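PDB 5HJQ: GTPase-activating protein skywalker from Drosophila melanogaster, which acts as a GTPase-activating protein for Rab35, restraining the Rab35-driven endosomal sorting that turns over synaptic vesicle proteins, and binds phosphoinositides through its TBC domain. Local coordinates for residues A[82-86]-A[115-119]; A[239-244]-A[268-274]; A[253-258]-A[310-314]. All coordinates share one frame; numbering follows the deposited sequence.

Contact 1: A[82-86]-A[115-119]; sequences YTEIQ and QLWPM
Tyr82 of helix 82-91 lays its ring against helix 113-122 in a helix-helix contact of the all-helical TBC domain of Skywalker. The two segments run nearly parallel, with an angle of 22° between them and axes 10.3 Å apart. The ring packs directly on the backbone of the second helix, CE1 of Tyr82 lying 3.2 Å from O of Gln115. At the start of the first helix, the Tyr82 ring carries CB of Gln115 over the centre of one face, 3.5 Å from the ring centroid, in a CH-pi contact. Beyond CB, the Gln115 chain runs across the tyrosine, and its amide is tilted 36° from the ring, with OE1 3.3 Å from CE2 of Tyr82. The same ring also meets the methionine on the following turn: CE of Met119 comes obliquely to CE1 of Tyr82, at 3.6 Å, and the sulfur takes part in a Met-aromatic contact, also oblique. Because Tyr82 holds CG anti to its amide nitrogen (chi1 168°), the ring reaches out to both partners. Replacing it with alanine would probably open a gap between the helices, leaving the methyl of Met119 and the aliphatic part of Gln115 without the surface they rest on. One turn on, Ile85 is buried, its CD1 against Leu116 CD1 and its CG2 near the Met119 methyl; it also packs on Val97 and Ile100 of helix 94-103. The side chains of the phosphoinositide-binding residues Lys98 and Arg102, on that helix, are about 9 Å and 11 Å from the side chain of Ile85. Gln86, more exposed, closes the contact by crossing Met119 at about a right angle, its CG 3.6 Å from the Met119 sulfur SD.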
loop_
_atom_site.group_PDB
_atom_site.type_symbol
_atom_site.label_atom_id
_atom_site.label_comp_id
_atom_site.label_asym_id
_atom_site.label_seq_id
_atom_site.Cartn_x
_atom_site.Cartn_y
_atom_site.Cartn_z
ATOM N N TYR A 82 -2.899 20.685 8.501
ATOM C CA TYR A 82 -3.522 19.633 9.302
ATOM C C TYR A 82 -4.815 20.075 9.978
ATOM O O TYR A 82 -5.835 19.390 9.889
ATOM C CB TYR A 82 -2.553 19.128 10.371
ATOM C CG TYR A 82 -3.233 18.263 11.407
ATOM C CD1 TYR A 82 -3.693 16.994 11.081
ATOM C CD2 TYR A 82 -3.438 18.722 12.701
ATOM C CE1 TYR A 82 -4.327 16.200 12.021
ATOM C CE2 TYR A 82 -4.072 17.936 13.648
ATOM C CZ TYR A 82 -4.514 16.677 13.302
ATOM O OH TYR A 82 -5.145 15.891 14.238
ATOM N N THR A 83 -4.765 21.214 10.662
ATOM C CA THR A 83 -5.900 21.688 11.442
ATOM C C THR A 83 -7.095 22.012 10.552
ATOM O O THR A 83 -8.242 21.817 10.955
ATOM C CB THR A 83 -5.530 22.932 12.277
ATOM O OG1 THR A 83 -5.221 24.026 11.407
ATOM C CG2 THR A 83 -4.327 22.636 13.157
ATOM N N GLU A 84 -6.822 22.507 9.348
ATOM C CA GLU A 84 -7.875 22.763 8.370
ATOM C C GLU A 84 -8.655 21.487 8.083
ATOM O O GLU A 84 -9.883 21.461 8.164
ATOM C CB GLU A 84 -7.294 23.312 7.064
ATOM C CG GLU A 84 -6.655 24.683 7.171
ATOM C CD GLU A 84 -6.092 25.163 5.842
ATOM O OE1 GLU A 84 -6.870 25.265 4.869
ATOM O OE2 GLU A 84 -4.872 25.427 5.770
ATOM N N ILE A 85 -7.920 20.428 7.758
ATOM C CA ILE A 85 -8.506 19.140 7.407
ATOM C C ILE A 85 -9.233 18.494 8.588
ATOM O O ILE A 85 -10.306 17.909 8.419
ATOM C CB ILE A 85 -7.425 18.176 6.872
ATOM C CG1 ILE A 85 -6.812 18.740 5.588
ATOM C CG2 ILE A 85 -8.005 16.795 6.613
ATOM C CD1 ILE A 85 -5.509 18.089 5.188
ATOM N N GLN A 86 -8.653 18.609 9.781
ATOM C CA GLN A 86 -9.272 18.061 10.986
ATOM C C GLN A 86 -10.638 18.693 11.236
ATOM O O GLN A 86 -11.576 18.023 11.672
ATOM C CB GLN A 86 -8.375 18.269 12.207
ATOM C CG GLN A 86 -8.906 17.611 13.470
ATOM C CD GLN A 86 -8.369 18.255 14.735
ATOM O OE1 GLN A 86 -7.678 19.274 14.683
ATOM N NE2 GLN A 86 -8.689 17.662 15.881
ATOM N N GLN A 115 0.808 14.244 12.108
ATOM C CA GLN A 115 -0.536 14.489 12.613
ATOM C C GLN A 115 -1.630 14.000 11.661
ATOM O O GLN A 115 -2.654 13.485 12.105
ATOM C CB GLN A 115 -0.732 15.981 12.894
ATOM C CG GLN A 115 -0.031 16.482 14.151
ATOM C CD GLN A 115 -0.329 17.940 14.437
ATOM O OE1 GLN A 115 -1.182 18.259 15.268
ATOM N NE2 GLN A 115 0.372 18.834 13.750
ATOM N N LEU A 116 -1.419 14.177 10.359
ATOM C CA LEU A 116 -2.441 13.846 9.365
ATOM C C LEU A 116 -2.775 12.357 9.343
ATOM O O LEU A 116 -3.944 11.976 9.385
ATOM C CB LEU A 116 -1.998 14.295 7.969
ATOM C CG LEU A 116 -2.944 13.994 6.804
ATOM C CD1 LEU A 116 -4.353 14.488 7.098
ATOM C CD2 LEU A 116 -2.416 14.614 5.516
ATOM N N TRP A 117 -1.746 11.519 9.286
ATOM C CA TRP A 117 -1.951 10.078 9.137
ATOM C C TRP A 117 -2.593 9.380 10.346
ATOM O O TRP A 117 -3.466 8.533 10.158
ATOM C CB TRP A 117 -0.627 9.392 8.792
ATOM C CG TRP A 117 -0.237 9.553 7.356
ATOM C CD1 TRP A 117 -0.854 10.331 6.421
ATOM C CD2 TRP A 117 0.850 8.906 6.687
ATOM N NE1 TRP A 117 -0.215 10.211 5.209
ATOM C CE2 TRP A 117 0.835 9.342 5.347
ATOM C CE3 TRP A 117 1.837 8.004 7.093
ATOM C CZ2 TRP A 117 1.771 8.910 4.411
ATOM C CZ3 TRP A 117 2.760 7.570 6.160
ATOM C CH2 TRP A 117 2.723 8.026 4.836
ATOM N N PRO A 118 -2.168 9.713 11.586
ATOM C CA PRO A 118 -2.855 9.052 12.705
ATOM C C PRO A 118 -4.348 9.366 12.771
ATOM O O PRO A 118 -5.129 8.548 13.260
ATOM C CB PRO A 118 -2.136 9.610 13.934
ATOM C CG PRO A 118 -0.782 9.945 13.443
ATOM C CD PRO A 118 -0.983 10.460 12.047
ATOM N N MET A 119 -4.735 10.535 12.275
ATOM C CA MET A 119 -6.139 10.919 12.246
ATOM C C MET A 119 -6.913 10.166 11.163
ATOM O O MET A 119 -8.004 9.648 11.414
ATOM C CB MET A 119 -6.274 12.423 12.027
ATOM C CG MET A 119 -7.712 12.892 11.937
ATOM S SD MET A 119 -7.860 14.676 11.719
ATOM C CE MET A 119 -7.057 14.902 10.134
#

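Contact 2: A[239-244]-A[268-274]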
loop_
_atom_site.group_PDB
_atom_site.type_symbol
_atom_site.label_atom_id
_atom_site.label_comp_id
_atom_site.label_asym_id
_atom_site.label_seq_id
_atom_site.Cartn_x
_atom_site.Cartn_y
_atom_site.Cartn_z
ATOM N N THR A 239 -8.765 -10.805 -3.865
ATOM C CA THR A 239 -8.327 -9.454 -4.182
ATOM C C THR A 239 -7.571 -9.381 -5.508
ATOM O O THR A 239 -7.926 -8.582 -6.374
ATOM C CB THR A 239 -7.434 -8.872 -3.072
ATOM O OG1 THR A 239 -8.139 -8.890 -1.824
ATOM C CG2 THR A 239 -7.049 -7.438 -3.404
ATOM N N TRP A 240 -6.536 -10.203 -5.681
ATOM C CA TRP A 240 -5.763 -10.124 -6.921
ATOM C C TRP A 240 -6.554 -10.664 -8.107
ATOM O O TRP A 240 -6.264 -10.315 -9.251
ATOM C CB TRP A 240 -4.406 -10.842 -6.804
ATOM C CG TRP A 240 -4.395 -12.347 -6.645
ATOM C CD1 TRP A 240 -4.117 -13.040 -5.505
ATOM C CD2 TRP A 240 -4.603 -13.337 -7.671
ATOM N NE1 TRP A 240 -4.164 -14.393 -5.745
ATOM C CE2 TRP A 240 -4.459 -14.602 -7.064
ATOM C CE3 TRP A 240 -4.910 -13.275 -9.034
ATOM C CZ2 TRP A 240 -4.620 -15.791 -7.773
ATOM C CZ3 TRP A 240 -5.066 -14.456 -9.735
ATOM C CH2 TRP A 240 -4.921 -15.697 -9.104
ATOM N N LYS A 241 -7.560 -11.488 -7.841
ATOM C CA LYS A 241 -8.472 -11.905 -8.899
ATOM C C LYS A 241 -9.392 -10.753 -9.287
ATOM O O LYS A 241 -9.678 -10.551 -10.466
ATOM C CB LYS A 241 -9.289 -13.127 -8.474
ATOM C CG LYS A 241 -8.544 -14.437 -8.635
ATOM C CD LYS A 241 -9.356 -15.617 -8.140
ATOM C CE LYS A 241 -8.582 -16.913 -8.325
ATOM N NZ LYS A 241 -9.224 -18.068 -7.645
ATOM N N THR A 242 -9.848 -9.994 -8.296
ATOM C CA THR A 242 -10.639 -8.795 -8.554
ATOM C C THR A 242 -9.862 -7.809 -9.422
ATOM O O THR A 242 -10.356 -7.346 -10.449
ATOM C CB THR A 242 -11.051 -8.099 -7.248
ATOM O OG1 THR A 242 -11.928 -8.956 -6.508
ATOM C CG2 THR A 242 -11.761 -6.789 -7.544
ATOM N N VAL A 243 -8.637 -7.508 -9.001
ATOM C CA VAL A 243 -7.739 -6.648 -9.762
ATOM C C VAL A 243 -7.519 -7.168 -11.187
ATOM O O VAL A 243 -7.428 -6.384 -12.136
ATOM C CB VAL A 243 -6.381 -6.511 -9.046
ATOM C CG1 VAL A 243 -5.393 -5.744 -9.904
ATOM C CG2 VAL A 243 -6.565 -5.826 -7.690
ATOM N N MET A 244 -7.444 -8.489 -11.337
ATOM C CA MET A 244 -7.312 -9.096 -12.659
ATOM C C MET A 244 -8.530 -8.808 -13.521
ATOM O O MET A 244 -8.402 -8.409 -14.679
ATOM C CB MET A 244 -7.110 -10.608 -12.557
ATOM C CG MET A 244 -7.504 -11.354 -13.827
ATOM S SD MET A 244 -6.892 -13.043 -13.862
ATOM C CE MET A 244 -5.142 -12.715 -13.930
ATOM N N GLU A 268 -2.714 -14.977 -14.399
ATOM C CA GLU A 268 -2.782 -15.161 -12.953
ATOM C C GLU A 268 -1.408 -15.011 -12.321
ATOM O O GLU A 268 -1.259 -14.334 -11.307
ATOM C CB GLU A 268 -3.368 -16.531 -12.603
ATOM C CG GLU A 268 -4.865 -16.661 -12.830
ATOM C CD GLU A 268 -5.221 -16.939 -14.279
ATOM O OE1 GLU A 268 -4.299 -17.021 -15.118
ATOM O OE2 GLU A 268 -6.426 -17.078 -14.575
ATOM N N ARG A 269 -0.407 -15.627 -12.942
ATOM C CA ARG A 269 0.966 -15.568 -12.452
ATOM C C ARG A 269 1.463 -14.130 -12.317
ATOM O O ARG A 269 2.311 -13.830 -11.477
ATOM C CB ARG A 269 1.897 -16.350 -13.381
ATOM N N ILE A 270 0.925 -13.244 -13.150
ATOM C CA ILE A 270 1.345 -11.848 -13.165
ATOM C C ILE A 270 0.624 -11.008 -12.108
ATOM O O ILE A 270 1.245 -10.190 -11.428
ATOM C CB ILE A 270 1.122 -11.225 -14.558
ATOM C CG1 ILE A 270 2.028 -11.903 -15.587
ATOM C CG2 ILE A 270 1.403 -9.739 -14.538
ATOM C CD1 ILE A 270 1.943 -11.294 -16.966
ATOM N N PHE A 271 -0.679 -11.223 -11.957
ATOM C CA PHE A 271 -1.484 -10.404 -11.055
ATOM C C PHE A 271 -1.413 -10.837 -9.594
ATOM O O PHE A 271 -1.815 -10.083 -8.705
ATOM C CB PHE A 271 -2.939 -10.391 -11.521
ATOM C CG PHE A 271 -3.207 -9.394 -12.608
ATOM C CD1 PHE A 271 -3.408 -8.058 -12.301
ATOM C CD2 PHE A 271 -3.240 -9.784 -13.937
ATOM C CE1 PHE A 271 -3.646 -7.135 -13.295
ATOM C CE2 PHE A 271 -3.477 -8.866 -14.934
ATOM C CZ PHE A 271 -3.674 -7.541 -14.615
ATOM N N MET A 272 -0.894 -12.037 -9.345
ATOM C CA MET A 272 -0.670 -12.498 -7.976
ATOM C C MET A 272 0.276 -11.564 -7.230
ATOM O O MET A 272 0.264 -11.511 -6.004
ATOM C CB MET A 272 -0.101 -13.921 -7.960
ATOM C CG MET A 272 -1.094 -15.016 -8.312
ATOM S SD MET A 272 -0.312 -16.636 -8.460
ATOM C CE MET A 272 1.367 -16.169 -8.883
ATOM N N ASP A 273 1.099 -10.838 -7.980
ATOM C CA ASP A 273 2.093 -9.943 -7.402
ATOM C C ASP A 273 1.765 -8.472 -7.653
ATOM O O ASP A 273 2.667 -7.638 -7.717
ATOM C CB ASP A 273 3.480 -10.255 -7.973
ATOM C CG ASP A 273 3.997 -11.614 -7.546
ATOM O OD1 ASP A 273 3.592 -12.093 -6.466
ATOM O OD2 ASP A 273 4.813 -12.200 -8.291
ATOM N N TRP A 274 0.480 -8.152 -7.782
ATOM C CA TRP A 274 0.071 -6.803 -8.167
ATOM C C TRP A 274 0.465 -5.745 -7.134
ATOM O O TRP A 274 0.876 -4.647 -7.500
ATOM C CB TRP A 274 -1.442 -6.748 -8.415
ATOM C CG TRP A 274 -2.274 -6.819 -7.170
ATOM C CD1 TRP A 274 -2.687 -7.946 -6.524
ATOM C CD2 TRP A 274 -2.795 -5.713 -6.421
ATOM N NE1 TRP A 274 -3.437 -7.614 -5.423
ATOM C CE2 TRP A 274 -3.515 -6.250 -5.333
ATOM C CE3 TRP A 274 -2.716 -4.324 -6.559
ATOM C CZ2 TRP A 274 -4.151 -5.445 -4.388
ATOM C CZ3 TRP A 274 -3.354 -3.526 -5.620
ATOM C CH2 TRP A 274 -4.062 -4.090 -4.550
#
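Trp240, Val243 and Met244 of helix 233-250 pack against Phe271 and Trp274 to form the tight side of this contact. Val243 divides its branches between the two aromatics: CG2 stands over the centre of the Trp274 six-membered ring, 4.0 Å from its centroid, while CG1 meets Phe271 CD1 obliquely. The Phe271 ring lies with one face over CA of Met244, and the bent end of that methionine brings CE to 3.5 Å from Phe271 CD2. CB of Trp240 abuts both the backbone O of Phe271 and, at 3.4 Å, CD1 of Trp274. The solvent side is made by two residues lying against the buried Trp240 indole. The exposed Met272 runs alongside, setting CG 3.7 Å from the centroid of the six-membered ring, over the face opposite that covered by Lys241 CG; the partly exposed Glu268 brings CG to the indole edge. Trp274 N bonds to Phe271 O in a type I beta turn. This is helix packing within the all-helical TBC domain, helix 233-250 against the short helix 268-271 and the turn after it, and the Trp274 side chain is about 9 Å from those of the phosphoinositide-binding residues Lys300 and Arg304.

Contact 3: A[253-258]-A[310-314]; sequences SATSYF and LNLFH
The rings of His314 and Tyr257 meet obliquely across the crossing of helices 252-261 and 300-317, their planes 33° apart and their centroids separated by 4.6 Å. The histidine does not lie squarely over its partner: CD2 sits above the tyrosine face but displaced toward the rim, 3.4 Å from Tyr257 CG, and NE2 is close to the same carbon. Both residues place CG anti to the backbone nitrogen (chi1 178° for Tyr257), which sends the two rings out from their helices into the same space. On its other flank the imidazole lies along the first turn of the tyrosine's helix, with CE1 beside CB of Ser253 and ND1 near the backbone of Ala254. The small methyl of Ala254 fits between the two side chains one turn apart on the partner helix, its CB 3.9 Å from CB of His314 and 4.3 Å from CB of Leu310.

Deeper in, Phe258 presents its rim instead of its face. CD2 of Leu310 lies at this rim near the ring plane, 3.7 Å from Phe258 CE2, and the two side chains cross at about a right angle. CD2 of Phe313 lies in the plane of the Phe258 ring at its edge, 3.9 Å from Phe258 CE1, which in turn lies at the edge of the Phe313 ring.

The segment axes cross at 54° and approach to 9.4 Å. Helix 332-341 packs on the Phe258 and Phe313 end of the contact, touching Phe258 through Ile332 and Phe313 through Ala335, Leu336 and an edge-to-face pair with Phe339, while Leu310 rests on Phe271 of helix 268-271; Pro325 of helix 325-328 touches Tyr257.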
loop_
_atom_site.group_PDB
_atom_site.type_symbol
_atom_site.label_atom_id
_atom_site.label_comp_id
_atom_site.label_asym_id
_atom_site.label_seq_id
_atom_site.Cartn_x
_atom_site.Cartn_y
_atom_site.Cartn_z
ATOM N N SER A 253 -5.801 -3.491 -23.265
ATOM C CA SER A 253 -4.705 -3.482 -24.226
ATOM C C SER A 253 -3.420 -4.019 -23.614
ATOM O O SER A 253 -2.707 -4.807 -24.237
ATOM C CB SER A 253 -4.476 -2.074 -24.764
ATOM O OG SER A 253 -5.619 -1.613 -25.462
ATOM N N ALA A 254 -3.134 -3.596 -22.386
ATOM C CA ALA A 254 -1.928 -4.028 -21.693
ATOM C C ALA A 254 -1.920 -5.536 -21.455
ATOM O O ALA A 254 -0.893 -6.191 -21.616
ATOM C CB ALA A 254 -1.789 -3.295 -20.379
ATOM N N THR A 255 -3.070 -6.080 -21.070
ATOM C CA THR A 255 -3.186 -7.505 -20.771
ATOM C C THR A 255 -3.194 -8.353 -22.044
ATOM O O THR A 255 -2.645 -9.453 -22.068
ATOM C CB THR A 255 -4.456 -7.802 -19.955
ATOM O OG1 THR A 255 -5.575 -7.143 -20.556
ATOM C CG2 THR A 255 -4.299 -7.305 -18.527
ATOM N N SER A 256 -3.824 -7.843 -23.098
ATOM C CA SER A 256 -3.795 -8.513 -24.392
ATOM C C SER A 256 -2.371 -8.508 -24.928
ATOM O O SER A 256 -1.922 -9.474 -25.544
ATOM C CB SER A 256 -4.747 -7.836 -25.381
ATOM O OG SER A 256 -6.092 -7.930 -24.941
ATOM N N TYR A 257 -1.662 -7.415 -24.664
ATOM C CA TYR A 257 -0.276 -7.270 -25.085
ATOM C C TYR A 257 0.606 -8.314 -24.415
ATOM O O TYR A 257 1.516 -8.863 -25.037
ATOM C CB TYR A 257 0.237 -5.864 -24.768
ATOM C CG TYR A 257 1.691 -5.648 -25.119
ATOM C CD1 TYR A 257 2.116 -5.686 -26.441
ATOM C CD2 TYR A 257 2.636 -5.404 -24.132
ATOM C CE1 TYR A 257 3.442 -5.490 -26.772
ATOM C CE2 TYR A 257 3.968 -5.205 -24.453
ATOM C CZ TYR A 257 4.365 -5.250 -25.776
ATOM O OH TYR A 257 5.687 -5.054 -26.104
ATOM N N PHE A 258 0.324 -8.586 -23.144
ATOM C CA PHE A 258 1.075 -9.580 -22.386
ATOM C C PHE A 258 0.875 -10.985 -22.951
ATOM O O PHE A 258 1.829 -11.751 -23.085
ATOM C CB PHE A 258 0.668 -9.544 -20.912
ATOM C CG PHE A 258 1.120 -8.310 -20.189
ATOM C CD1 PHE A 258 2.167 -7.549 -20.681
ATOM C CD2 PHE A 258 0.498 -7.910 -19.019
ATOM C CE1 PHE A 258 2.589 -6.412 -20.015
ATOM C CE2 PHE A 258 0.915 -6.772 -18.350
ATOM C CZ PHE A 258 1.962 -6.024 -18.849
ATOM N N LEU A 310 0.122 -0.324 -15.294
ATOM C CA LEU A 310 -0.053 -1.218 -16.436
ATOM C C LEU A 310 -0.160 -0.454 -17.755
ATOM O O LEU A 310 0.413 -0.866 -18.764
ATOM C CB LEU A 310 -1.288 -2.100 -16.240
ATOM C CG LEU A 310 -1.097 -3.259 -15.261
ATOM C CD1 LEU A 310 -2.427 -3.899 -14.916
ATOM C CD2 LEU A 310 -0.147 -4.287 -15.849
ATOM N N ASN A 311 -0.896 0.655 -17.747
ATOM C CA ASN A 311 -0.979 1.516 -18.923
ATOM C C ASN A 311 0.365 2.154 -19.248
ATOM O O ASN A 311 0.789 2.165 -20.403
ATOM C CB ASN A 311 -2.033 2.607 -18.727
ATOM C CG ASN A 311 -3.425 2.045 -18.564
ATOM O OD1 ASN A 311 -3.666 0.877 -18.853
ATOM N ND2 ASN A 311 -4.354 2.878 -18.112
ATOM N N LEU A 312 1.029 2.689 -18.226
ATOM C CA LEU A 312 2.337 3.311 -18.407
ATOM C C LEU A 312 3.374 2.309 -18.911
ATOM O O LEU A 312 4.256 2.664 -19.691
ATOM C CB LEU A 312 2.819 3.943 -17.099
ATOM C CG LEU A 312 2.113 5.215 -16.623
ATOM C CD1 LEU A 312 2.608 5.609 -15.239
ATOM C CD2 LEU A 312 2.337 6.351 -17.611
ATOM N N PHE A 313 3.275 1.064 -18.458
ATOM C CA PHE A 313 4.241 0.041 -18.847
ATOM C C PHE A 313 4.033 -0.404 -20.291
ATOM O O PHE A 313 4.996 -0.654 -21.013
ATOM C CB PHE A 313 4.166 -1.169 -17.912
ATOM C CG PHE A 313 5.184 -2.233 -18.220
ATOM C CD1 PHE A 313 6.520 -2.041 -17.907
ATOM C CD2 PHE A 313 4.808 -3.422 -18.824
ATOM C CE1 PHE A 313 7.462 -3.016 -18.187
ATOM C CE2 PHE A 313 5.746 -4.401 -19.105
ATOM C CZ PHE A 313 7.074 -4.196 -18.787
ATOM N N HIS A 314 2.775 -0.504 -20.707
ATOM C CA HIS A 314 2.460 -0.882 -22.080
ATOM C C HIS A 314 2.884 0.218 -23.049
ATOM O O HIS A 314 3.468 -0.059 -24.097
ATOM C CB HIS A 314 0.967 -1.173 -22.234
ATOM C CG HIS A 314 0.584 -1.642 -23.603
ATOM N ND1 HIS A 314 -0.669 -1.437 -24.138
ATOM C CD2 HIS A 314 1.293 -2.305 -24.547
ATOM C CE1 HIS A 314 -0.717 -1.954 -25.352
ATOM N NE2 HIS A 314 0.458 -2.487 -25.626
#

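How the contacts relate
The three contacts belong to one all-helical TBC domain but lie in two regions of it. Contact 1 closes first along the chain and stands on the opposite side of the chain's centre, its centre about 33 Å from that of contact 2 and 37 Å from that of contact 3. Contacts 2 and 3 are neighbours, with centres about 14 Å apart and segments that interleave in sequence and touch, so helices 233-250, 252-261, 268-271 and 300-317 pack as one group. Phe271 joins them, its CE1 3.8 Å from Leu310 CD1. Helix 300-317 also bears Lys300 and Arg304 of the inositol phosphate pocket, placing these packed helices beside the pocket.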